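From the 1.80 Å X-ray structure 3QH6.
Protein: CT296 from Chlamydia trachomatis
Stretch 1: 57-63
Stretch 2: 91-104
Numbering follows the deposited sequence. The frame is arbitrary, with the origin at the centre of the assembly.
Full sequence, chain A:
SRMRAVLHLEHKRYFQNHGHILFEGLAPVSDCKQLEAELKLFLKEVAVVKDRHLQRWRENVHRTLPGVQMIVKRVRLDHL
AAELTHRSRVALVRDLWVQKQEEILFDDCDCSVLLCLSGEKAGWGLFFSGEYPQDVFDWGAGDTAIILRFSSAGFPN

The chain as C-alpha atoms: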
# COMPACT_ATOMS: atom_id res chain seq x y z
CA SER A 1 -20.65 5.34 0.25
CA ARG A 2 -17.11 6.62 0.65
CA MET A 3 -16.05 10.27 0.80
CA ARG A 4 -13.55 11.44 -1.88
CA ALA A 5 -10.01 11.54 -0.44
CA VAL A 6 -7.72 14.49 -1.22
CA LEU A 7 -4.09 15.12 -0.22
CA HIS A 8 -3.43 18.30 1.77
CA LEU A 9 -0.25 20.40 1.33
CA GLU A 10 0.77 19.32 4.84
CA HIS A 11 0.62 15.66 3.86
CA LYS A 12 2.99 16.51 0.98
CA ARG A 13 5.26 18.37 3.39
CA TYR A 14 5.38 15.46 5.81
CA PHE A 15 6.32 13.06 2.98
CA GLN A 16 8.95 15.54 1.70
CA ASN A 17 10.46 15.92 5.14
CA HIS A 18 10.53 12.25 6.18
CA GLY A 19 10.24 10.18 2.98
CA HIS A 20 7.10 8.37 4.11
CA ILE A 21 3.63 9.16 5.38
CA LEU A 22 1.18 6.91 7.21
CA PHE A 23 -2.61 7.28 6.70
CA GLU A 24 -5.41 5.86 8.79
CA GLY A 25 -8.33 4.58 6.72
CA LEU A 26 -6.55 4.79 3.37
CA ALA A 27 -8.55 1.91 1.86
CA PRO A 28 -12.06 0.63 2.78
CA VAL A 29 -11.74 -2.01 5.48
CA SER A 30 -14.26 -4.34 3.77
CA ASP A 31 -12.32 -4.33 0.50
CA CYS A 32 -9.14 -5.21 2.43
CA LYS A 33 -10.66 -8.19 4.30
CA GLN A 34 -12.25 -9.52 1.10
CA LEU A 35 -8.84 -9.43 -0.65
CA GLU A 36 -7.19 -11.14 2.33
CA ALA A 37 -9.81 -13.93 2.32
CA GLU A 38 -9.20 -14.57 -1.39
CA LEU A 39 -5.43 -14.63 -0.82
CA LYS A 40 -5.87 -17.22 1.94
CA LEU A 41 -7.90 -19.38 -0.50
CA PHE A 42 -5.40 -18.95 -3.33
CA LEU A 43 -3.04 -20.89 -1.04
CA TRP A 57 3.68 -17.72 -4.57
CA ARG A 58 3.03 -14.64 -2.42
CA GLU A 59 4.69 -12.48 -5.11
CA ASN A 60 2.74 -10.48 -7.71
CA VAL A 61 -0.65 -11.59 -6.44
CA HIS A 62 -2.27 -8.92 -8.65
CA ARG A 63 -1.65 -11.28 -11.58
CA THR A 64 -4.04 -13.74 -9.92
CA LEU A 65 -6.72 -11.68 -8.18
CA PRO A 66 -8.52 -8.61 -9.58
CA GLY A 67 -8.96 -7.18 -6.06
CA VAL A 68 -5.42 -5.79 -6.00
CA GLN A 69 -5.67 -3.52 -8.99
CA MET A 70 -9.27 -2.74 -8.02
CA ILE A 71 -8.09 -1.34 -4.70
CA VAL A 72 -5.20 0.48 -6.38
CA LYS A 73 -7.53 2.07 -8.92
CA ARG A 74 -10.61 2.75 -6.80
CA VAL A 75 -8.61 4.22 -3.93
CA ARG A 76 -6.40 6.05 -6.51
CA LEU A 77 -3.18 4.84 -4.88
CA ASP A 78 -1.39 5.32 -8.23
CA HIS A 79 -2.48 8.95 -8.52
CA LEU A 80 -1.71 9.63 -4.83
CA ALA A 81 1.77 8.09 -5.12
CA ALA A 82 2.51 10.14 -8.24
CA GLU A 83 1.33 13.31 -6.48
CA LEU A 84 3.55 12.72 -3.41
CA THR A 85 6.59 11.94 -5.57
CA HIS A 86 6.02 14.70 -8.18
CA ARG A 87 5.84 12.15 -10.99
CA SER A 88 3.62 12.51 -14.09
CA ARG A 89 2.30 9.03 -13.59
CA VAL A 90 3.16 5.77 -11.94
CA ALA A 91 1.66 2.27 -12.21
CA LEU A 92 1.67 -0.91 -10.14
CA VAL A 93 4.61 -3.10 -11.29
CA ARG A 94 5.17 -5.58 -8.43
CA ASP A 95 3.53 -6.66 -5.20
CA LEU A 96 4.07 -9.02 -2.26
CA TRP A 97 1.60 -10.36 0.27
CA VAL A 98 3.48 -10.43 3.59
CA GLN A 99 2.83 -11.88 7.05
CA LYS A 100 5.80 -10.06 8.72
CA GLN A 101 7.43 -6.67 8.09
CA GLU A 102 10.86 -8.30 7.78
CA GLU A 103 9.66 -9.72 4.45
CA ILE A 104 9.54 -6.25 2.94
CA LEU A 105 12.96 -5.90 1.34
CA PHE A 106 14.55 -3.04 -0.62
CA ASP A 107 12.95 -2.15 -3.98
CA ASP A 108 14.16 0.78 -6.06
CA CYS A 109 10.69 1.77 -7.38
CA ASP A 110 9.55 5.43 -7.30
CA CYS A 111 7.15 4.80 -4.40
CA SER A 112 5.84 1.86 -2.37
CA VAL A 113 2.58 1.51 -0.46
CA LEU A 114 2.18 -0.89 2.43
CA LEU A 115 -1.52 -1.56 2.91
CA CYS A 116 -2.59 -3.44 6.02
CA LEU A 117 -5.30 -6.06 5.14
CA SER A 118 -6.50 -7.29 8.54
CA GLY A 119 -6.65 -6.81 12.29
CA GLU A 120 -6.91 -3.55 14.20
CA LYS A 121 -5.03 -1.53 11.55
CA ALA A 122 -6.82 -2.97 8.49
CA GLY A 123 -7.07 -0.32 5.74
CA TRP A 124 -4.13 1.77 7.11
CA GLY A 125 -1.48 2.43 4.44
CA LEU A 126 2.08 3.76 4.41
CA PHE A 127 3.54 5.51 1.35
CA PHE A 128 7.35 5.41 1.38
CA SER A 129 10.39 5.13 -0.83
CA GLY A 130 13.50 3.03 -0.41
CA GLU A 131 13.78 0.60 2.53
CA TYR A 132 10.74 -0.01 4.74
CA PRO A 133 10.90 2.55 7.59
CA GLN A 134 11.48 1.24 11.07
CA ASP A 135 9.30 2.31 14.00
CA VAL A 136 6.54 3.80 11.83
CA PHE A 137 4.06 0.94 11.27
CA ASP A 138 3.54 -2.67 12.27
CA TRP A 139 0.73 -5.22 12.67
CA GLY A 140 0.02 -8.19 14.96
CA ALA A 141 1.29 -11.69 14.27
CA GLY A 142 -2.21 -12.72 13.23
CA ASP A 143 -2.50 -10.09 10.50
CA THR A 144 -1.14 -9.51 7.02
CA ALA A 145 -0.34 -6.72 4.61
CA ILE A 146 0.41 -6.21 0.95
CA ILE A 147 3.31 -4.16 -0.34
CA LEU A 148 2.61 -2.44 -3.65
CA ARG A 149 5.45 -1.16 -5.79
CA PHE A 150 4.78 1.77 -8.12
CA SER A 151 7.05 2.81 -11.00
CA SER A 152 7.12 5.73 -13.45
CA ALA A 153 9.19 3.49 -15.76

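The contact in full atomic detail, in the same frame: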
# COMPACT_ATOMS: atom_id res chain seq x y z
N TRP A 57 5.09 -17.35 -4.79
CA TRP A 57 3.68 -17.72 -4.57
C TRP A 57 2.90 -16.58 -3.92
O TRP A 57 1.71 -16.36 -4.22
CB TRP A 57 3.60 -18.97 -3.69
N ARG A 58 3.57 -15.86 -3.01
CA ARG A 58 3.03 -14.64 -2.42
C ARG A 58 3.48 -13.39 -3.19
O ARG A 58 3.15 -12.28 -2.81
CB ARG A 58 3.46 -14.54 -0.94
CG ARG A 58 2.62 -15.42 -0.02
CD ARG A 58 2.89 -15.20 1.46
NE ARG A 58 4.20 -15.70 1.86
CZ ARG A 58 5.24 -14.93 2.18
NH1 ARG A 58 5.14 -13.61 2.18
NH2 ARG A 58 6.39 -15.50 2.52
N GLU A 59 4.23 -13.58 -4.27
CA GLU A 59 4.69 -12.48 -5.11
C GLU A 59 3.74 -12.20 -6.28
O GLU A 59 3.19 -13.11 -6.89
CB GLU A 59 6.06 -12.82 -5.71
CG GLU A 59 7.20 -12.82 -4.74
CD GLU A 59 8.50 -13.25 -5.39
OE1 GLU A 59 8.49 -14.32 -6.04
OE2 GLU A 59 9.51 -12.52 -5.26
N ASN A 60 3.55 -10.92 -6.58
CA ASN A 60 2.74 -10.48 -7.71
C ASN A 60 1.36 -11.12 -7.68
O ASN A 60 0.89 -11.70 -8.67
CB ASN A 60 3.48 -10.74 -9.02
CG ASN A 60 4.80 -9.97 -9.08
OD1 ASN A 60 4.92 -8.88 -8.50
ND2 ASN A 60 5.80 -10.55 -9.75
N VAL A 61 0.70 -11.02 -6.54
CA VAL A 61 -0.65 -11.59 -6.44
C VAL A 61 -1.69 -10.82 -7.27
O VAL A 61 -2.78 -11.34 -7.52
CB VAL A 61 -1.11 -11.73 -4.97
CG1 VAL A 61 -0.19 -12.72 -4.24
CG2 VAL A 61 -1.13 -10.36 -4.27
N HIS A 62 -1.36 -9.61 -7.74
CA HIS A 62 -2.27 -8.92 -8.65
C HIS A 62 -2.44 -9.66 -9.96
O HIS A 62 -3.43 -9.46 -10.67
CB HIS A 62 -1.88 -7.48 -8.93
CG HIS A 62 -0.66 -7.34 -9.79
ND1 HIS A 62 0.62 -7.49 -9.30
CD2 HIS A 62 -0.52 -7.04 -11.10
CE1 HIS A 62 1.49 -7.30 -10.27
NE2 HIS A 62 0.82 -7.04 -11.38
N ARG A 63 -1.48 -10.52 -10.33
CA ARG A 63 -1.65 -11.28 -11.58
C ARG A 63 -2.71 -12.38 -11.41
O ARG A 63 -3.17 -12.99 -12.39
CB ARG A 63 -0.31 -11.92 -12.00
CG ARG A 63 0.75 -10.92 -12.43
CD ARG A 63 2.03 -11.64 -12.85
NE ARG A 63 1.84 -12.40 -14.10
CZ ARG A 63 1.99 -11.88 -15.32
NH1 ARG A 63 2.34 -10.61 -15.47
NH2 ARG A 63 1.80 -12.64 -16.40
N ALA A 91 2.57 3.42 -12.09
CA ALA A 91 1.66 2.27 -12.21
C ALA A 91 2.17 1.14 -11.34
O ALA A 91 3.34 1.07 -11.05
CB ALA A 91 1.58 1.81 -13.68
N LEU A 92 1.28 0.25 -10.93
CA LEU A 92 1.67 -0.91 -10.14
C LEU A 92 2.52 -1.85 -11.00
O LEU A 92 2.08 -2.24 -12.08
CB LEU A 92 0.42 -1.64 -9.63
CG LEU A 92 0.69 -2.87 -8.77
CD1 LEU A 92 1.22 -2.46 -7.42
CD2 LEU A 92 -0.60 -3.71 -8.59
N VAL A 93 3.71 -2.22 -10.53
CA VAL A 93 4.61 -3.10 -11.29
C VAL A 93 4.91 -4.40 -10.54
O VAL A 93 5.20 -5.42 -11.16
CB VAL A 93 5.94 -2.38 -11.68
CG1 VAL A 93 5.65 -1.25 -12.67
CG2 VAL A 93 6.72 -1.85 -10.41
N ARG A 94 4.85 -4.38 -9.22
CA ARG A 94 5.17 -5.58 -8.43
C ARG A 94 4.38 -5.53 -7.15
O ARG A 94 4.02 -4.44 -6.69
CB ARG A 94 6.67 -5.60 -8.07
CG ARG A 94 7.58 -5.87 -9.27
CD ARG A 94 9.08 -5.88 -8.83
NE ARG A 94 9.53 -4.55 -8.45
CZ ARG A 94 9.85 -3.59 -9.32
NH1 ARG A 94 9.73 -3.82 -10.62
NH2 ARG A 94 10.27 -2.40 -8.91
N ASP A 95 4.11 -6.68 -6.54
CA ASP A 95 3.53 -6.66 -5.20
C ASP A 95 3.98 -7.88 -4.38
O ASP A 95 4.58 -8.80 -4.90
CB ASP A 95 2.01 -6.53 -5.29
CG ASP A 95 1.34 -7.81 -5.64
OD1 ASP A 95 1.66 -8.84 -5.00
OD2 ASP A 95 0.50 -7.79 -6.55
N LEU A 96 3.72 -7.86 -3.08
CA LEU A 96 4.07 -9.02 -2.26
C LEU A 96 3.10 -9.06 -1.10
O LEU A 96 2.92 -8.07 -0.40
CB LEU A 96 5.51 -8.90 -1.72
CG LEU A 96 6.05 -10.04 -0.84
CD1 LEU A 96 6.26 -11.34 -1.60
CD2 LEU A 96 7.36 -9.65 -0.16
N TRP A 97 2.49 -10.21 -0.88
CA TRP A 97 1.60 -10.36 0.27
C TRP A 97 2.45 -10.85 1.43
O TRP A 97 3.04 -11.91 1.34
CB TRP A 97 0.54 -11.38 -0.09
CG TRP A 97 -0.42 -11.66 1.02
CD1 TRP A 97 -0.93 -10.76 1.90
CD2 TRP A 97 -0.98 -12.93 1.35
NE1 TRP A 97 -1.80 -11.41 2.77
CE2 TRP A 97 -1.84 -12.74 2.45
CE3 TRP A 97 -0.84 -14.22 0.82
CZ2 TRP A 97 -2.55 -13.79 3.03
CZ3 TRP A 97 -1.54 -15.25 1.39
CH2 TRP A 97 -2.39 -15.03 2.49
N VAL A 98 2.52 -10.10 2.52
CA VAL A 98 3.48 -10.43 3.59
C VAL A 98 2.76 -10.68 4.92
O VAL A 98 1.74 -10.04 5.22
CB VAL A 98 4.54 -9.32 3.78
CG1 VAL A 98 5.42 -9.16 2.53
CG2 VAL A 98 3.88 -8.01 4.13
N GLN A 99 3.29 -11.62 5.69
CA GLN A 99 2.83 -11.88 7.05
C GLN A 99 3.63 -11.03 8.09
O GLN A 99 3.11 -10.67 9.14
CB GLN A 99 2.96 -13.38 7.36
CG GLN A 99 3.10 -13.72 8.83
CD GLN A 99 2.01 -13.11 9.69
OE1 GLN A 99 0.83 -13.17 9.35
NE2 GLN A 99 2.41 -12.49 10.81
N LYS A 100 4.88 -10.73 7.78
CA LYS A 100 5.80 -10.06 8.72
C LYS A 100 6.52 -8.90 8.02
O LYS A 100 6.82 -8.99 6.83
CB LYS A 100 6.84 -11.06 9.22
CG LYS A 100 6.29 -12.46 9.48
CD LYS A 100 7.36 -13.39 10.02
CE LYS A 100 6.74 -14.56 10.77
NZ LYS A 100 6.02 -14.11 12.00
N GLN A 101 6.86 -7.84 8.75
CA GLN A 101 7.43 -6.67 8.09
C GLN A 101 8.85 -6.94 7.58
O GLN A 101 9.32 -6.25 6.68
CB GLN A 101 7.39 -5.42 8.97
CG GLN A 101 8.42 -5.33 10.06
CD GLN A 101 8.56 -3.91 10.58
OE1 GLN A 101 7.61 -3.34 11.12
NE2 GLN A 101 9.73 -3.32 10.39
N GLU A 102 9.51 -7.95 8.15
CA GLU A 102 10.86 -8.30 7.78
C GLU A 102 10.92 -8.81 6.34
O GLU A 102 12.00 -8.92 5.74
CB GLU A 102 11.39 -9.39 8.72
CG GLU A 102 11.69 -8.89 10.14
CD GLU A 102 10.44 -8.71 11.01
OE1 GLU A 102 9.37 -9.28 10.68
OE2 GLU A 102 10.52 -7.99 12.03
N GLU A 103 9.75 -9.13 5.79
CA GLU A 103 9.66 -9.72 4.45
C GLU A 103 9.70 -8.63 3.39
O GLU A 103 9.89 -8.89 2.19
CB GLU A 103 8.38 -10.58 4.36
CG GLU A 103 8.51 -11.89 5.15
CD GLU A 103 7.21 -12.67 5.27
OE1 GLU A 103 6.12 -12.06 5.10
OE2 GLU A 103 7.27 -13.89 5.53
N ILE A 104 9.55 -7.39 3.83
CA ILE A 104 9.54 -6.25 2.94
C ILE A 104 10.96 -5.81 2.70
O ILE A 104 11.56 -5.12 3.54
CB ILE A 104 8.79 -5.07 3.59
CG1 ILE A 104 7.39 -5.51 4.04
CG2 ILE A 104 8.73 -3.87 2.64
CD1 ILE A 104 6.64 -4.42 4.79

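Contact between the loop and 3-10 segment of residues 57-63 and the strand and following turn of residues 91-104 in CT296, burying 579 Å² summed over both sides. The two backbones meet at a single beta bridge, Glu 59 with Leu 96, where the CA atoms are 4.5 Å apart. Two backbone hydrogen bonds flank it, from Trp 97 N to Arg 58 O (2.9 Å) and from Asn 60 N to Asp 95 O (2.9 Å); both are nearly straight, at 170° and 172°. Arg 58 O also receives a CA-H...O contact from Leu 96 CA at 3.4 Å.

Arg 58 has the largest covered area, 125 Å². Its side chain sets out toward the strand and runs along it away from the bridge, toward the turn that follows the strand: Arg 58 CG lies 3.8 Å from Trp 97 CE3, and the guanidinium then reaches the backbone, with Arg 58 NH1 donating to Trp 97 O at 2.8 Å. That carbonyl sits near the guanidinium plane. Arg 58 thus binds both the N and the O of Trp 97. The same NH1 of Arg 58 forms a longer salt bridge with Glu 103 OE1, 3.4 Å away. Glu 103 OE1 also accepts from Gln 99 N (2.9 Å) and Lys 100 N (3.2 Å), so it ties the turn after the strand together while offering a negative charge to the arginine.

Asp 95, with 84 Å² covered, is the hub on the other side of the bridge. Its CB points sideways, but the chi1 p rotamer brings the carboxylate to the start of the 3-10 segment, where successive amides converge on it: Val 61 N donates to Asp 95 OD1 at 2.8 Å and His 62 N to Asp 95 OD2 at 2.9 Å. The His 62 ring adds a third bond, from ND1 to Asp 95 OD2 at 2.8 Å, with the oxygen at the ring edge. The main chain of Asp 95 is engaged as well: besides its carbonyl bond to Asn 60, its N donates to Asn 60 OD1 at 3.1 Å. Although CB of Asn 60 points away, its amide end turns back to make this bond, so Asn 60 and Asp 95 are joined in both directions.

His 62, covered over 64 Å², also packs against Leu 92, whose CD2 lies over one ring face, 4.1 Å from the centroid of the His 62 ring in a CH-pi contact.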